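Local coordinates for protein metalloregulator ScaR (Streptococcus gordonii, PDB 3HRS) that acts as a manganese-activated transcriptional repressor of the DtxR/MntR family, a homodimer that probably binds operator DNA through N-terminal helix-turn-helix domains, at residues L8-E13 with Q28-S33. Residues are numbered along the deposited sequence; the frame is centred on the assembly and turned at random.
Sequences LKCLYE and QLMQVS
Cys10 of helix 4-13 meets Leu29 and Met30 at the C-terminal end of helix 23-30, and this one residue carries the contact from its side. At Cys10 the CB points toward helix 23-30, and the thiol, swung anti to the backbone N (chi1 166°), reaches on between its two partners. Its SG touches Leu29 CD2 at 3.5 Å and lies 3.8 Å from Leu29 CB, so it sits alongside the leucine rather than meeting a methyl alone. Met30 comes to the same cysteine by its thioether: its SD is 3.6 Å from Cys10 CB and 3.8 Å from Cys10 SG. The methionine chain bends at both chi2 (-65°) and chi3 (-53°), and these bends carry SD back to the cysteine, although the CB is not aimed there. Next in line, Leu11 turns to Ile21, Met41 and Leu44, linking helix 4-13 to helix 34-46, while Leu8 serves another face of the helix and packs on Leu67 of helix 62-84. Just beyond Met30, Gln31 takes positive phi as the C-prime residue of a Schellman motif, closing helix 23-30 before the turn into helix 34-46 of the helix-turn-helix. Two sulfurs and a leucine methyl meet here in van der Waals contact, so the pairing is apolar and non-directional, with no polar bond between the segments.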
loop_
_atom_site.group_PDB
_atom_site.type_symbol
_atom_site.label_atom_id
_atom_site.label_comp_id
_atom_site.label_asym_id
_atom_site.label_seq_id
_atom_site.Cartn_x
_atom_site.Cartn_y
_atom_site.Cartn_z
ATOM N N LEU A 8 9.739 -7.687 -18.374
ATOM C CA LEU A 8 8.914 -7.162 -19.458
ATOM C C LEU A 8 9.070 -5.668 -19.544
ATOM O O LEU A 8 9.096 -5.123 -20.647
ATOM C CB LEU A 8 7.428 -7.484 -19.275
ATOM C CG LEU A 8 6.823 -8.614 -20.111
ATOM C CD1 LEU A 8 5.338 -8.362 -20.235
ATOM C CD2 LEU A 8 7.457 -8.717 -21.498
ATOM N N LYS A 9 9.154 -4.996 -18.392
ATOM C CA LYS A 9 9.361 -3.552 -18.412
ATOM C C LYS A 9 10.661 -3.307 -19.171
ATOM O O LYS A 9 10.674 -2.619 -20.194
ATOM C CB LYS A 9 9.445 -2.977 -17.004
ATOM C CG LYS A 9 8.936 -1.551 -16.879
ATOM C CD LYS A 9 10.032 -0.513 -17.097
ATOM C CE LYS A 9 10.748 -0.172 -15.794
ATOM N NZ LYS A 9 10.013 0.787 -14.903
ATOM N N CYS A 10 11.743 -3.902 -18.674
ATOM C CA CYS A 10 13.050 -3.803 -19.307
ATOM C C CYS A 10 12.971 -4.022 -20.829
ATOM O O CYS A 10 13.153 -3.101 -21.615
ATOM C CB CYS A 10 14.015 -4.796 -18.655
ATOM S SG CYS A 10 15.543 -5.085 -19.581
ATOM N N LEU A 11 12.685 -5.245 -21.232
ATOM C CA LEU A 11 12.530 -5.576 -22.635
ATOM C C LEU A 11 11.698 -4.555 -23.377
ATOM O O LEU A 11 11.929 -4.288 -24.555
ATOM C CB LEU A 11 11.845 -6.934 -22.753
ATOM C CG LEU A 11 12.778 -8.020 -22.261
ATOM C CD1 LEU A 11 11.978 -9.218 -21.831
ATOM C CD2 LEU A 11 13.721 -8.350 -23.389
ATOM N N TYR A 12 10.692 -4.024 -22.699
ATOM C CA TYR A 12 9.762 -3.128 -23.347
ATOM C C TYR A 12 10.489 -1.863 -23.727
ATOM O O TYR A 12 10.470 -1.465 -24.887
ATOM C CB TYR A 12 8.607 -2.790 -22.425
ATOM C CG TYR A 12 7.725 -1.711 -22.981
ATOM C CD1 TYR A 12 7.758 -0.406 -22.463
ATOM C CD2 TYR A 12 6.872 -1.984 -24.043
ATOM C CE1 TYR A 12 6.948 0.584 -22.983
ATOM C CE2 TYR A 12 6.065 -1.000 -24.574
ATOM C CZ TYR A 12 6.100 0.280 -24.045
ATOM O OH TYR A 12 5.281 1.239 -24.599
ATOM N N GLU A 13 11.134 -1.237 -22.744
ATOM C CA GLU A 13 11.921 -0.039 -22.995
ATOM C C GLU A 13 13.165 -0.355 -23.817
ATOM O O GLU A 13 13.674 0.504 -24.540
ATOM C CB GLU A 13 12.281 0.704 -21.693
ATOM C CG GLU A 13 12.780 -0.153 -20.545
ATOM C CD GLU A 13 12.624 0.552 -19.193
ATOM O OE1 GLU A 13 11.856 1.542 -19.126
ATOM O OE2 GLU A 13 13.264 0.123 -18.202
ATOM N N GLN A 28 22.720 -7.460 -18.703
ATOM C CA GLN A 28 23.315 -6.203 -18.285
ATOM C C GLN A 28 22.315 -5.315 -17.556
ATOM O O GLN A 28 22.568 -4.866 -16.435
ATOM C CB GLN A 28 23.857 -5.446 -19.491
ATOM C CG GLN A 28 25.286 -5.785 -19.853
ATOM C CD GLN A 28 25.795 -4.944 -21.005
ATOM O OE1 GLN A 28 25.018 -4.274 -21.693
ATOM N NE2 GLN A 28 27.105 -4.972 -21.221
ATOM N N LEU A 29 21.184 -5.052 -18.201
ATOM C CA LEU A 29 20.193 -4.140 -17.652
ATOM C C LEU A 29 19.614 -4.672 -16.349
ATOM O O LEU A 29 19.314 -3.901 -15.438
ATOM C CB LEU A 29 19.061 -3.890 -18.652
ATOM C CG LEU A 29 19.199 -2.793 -19.713
ATOM C CD1 LEU A 29 20.341 -3.085 -20.678
ATOM C CD2 LEU A 29 17.877 -2.623 -20.465
ATOM N N MET A 30 19.462 -5.990 -16.268
ATOM C CA MET A 30 18.795 -6.619 -15.134
ATOM C C MET A 30 19.771 -6.972 -14.017
ATOM O O MET A 30 19.360 -7.256 -12.887
ATOM C CB MET A 30 18.073 -7.884 -15.598
ATOM C CG MET A 30 17.051 -7.653 -16.696
ATOM S SD MET A 30 15.708 -6.627 -16.102
ATOM C CE MET A 30 15.242 -7.548 -14.641
ATOM N N GLN A 31 21.060 -6.951 -14.343
ATOM C CA GLN A 31 22.113 -7.389 -13.426
ATOM C C GLN A 31 21.831 -8.805 -12.931
ATOM O O GLN A 31 21.673 -9.029 -11.730
ATOM C CB GLN A 31 22.245 -6.432 -12.241
ATOM C CG GLN A 31 23.656 -6.334 -11.677
ATOM C CD GLN A 31 24.514 -5.308 -12.409
ATOM O OE1 GLN A 31 24.026 -4.571 -13.269
ATOM N NE2 GLN A 31 25.798 -5.253 -12.065
ATOM N N VAL A 32 21.756 -9.752 -13.863
ATOM C CA VAL A 32 21.520 -11.150 -13.505
ATOM C C VAL A 32 22.431 -12.152 -14.221
ATOM O O VAL A 32 23.163 -11.811 -15.153
ATOM C CB VAL A 32 20.036 -11.580 -13.704
ATOM C CG1 VAL A 32 19.157 -11.043 -12.582
ATOM C CG2 VAL A 32 19.522 -11.137 -15.059
ATOM N N SER A 33 22.363 -13.392 -13.747
ATOM C CA SER A 33 23.110 -14.521 -14.286
ATOM C C SER A 33 22.513 -14.954 -15.622
ATOM O O SER A 33 21.313 -15.195 -15.708
ATOM C CB SER A 33 23.057 -15.672 -13.271
ATOM O OG SER A 33 23.078 -16.946 -13.893
#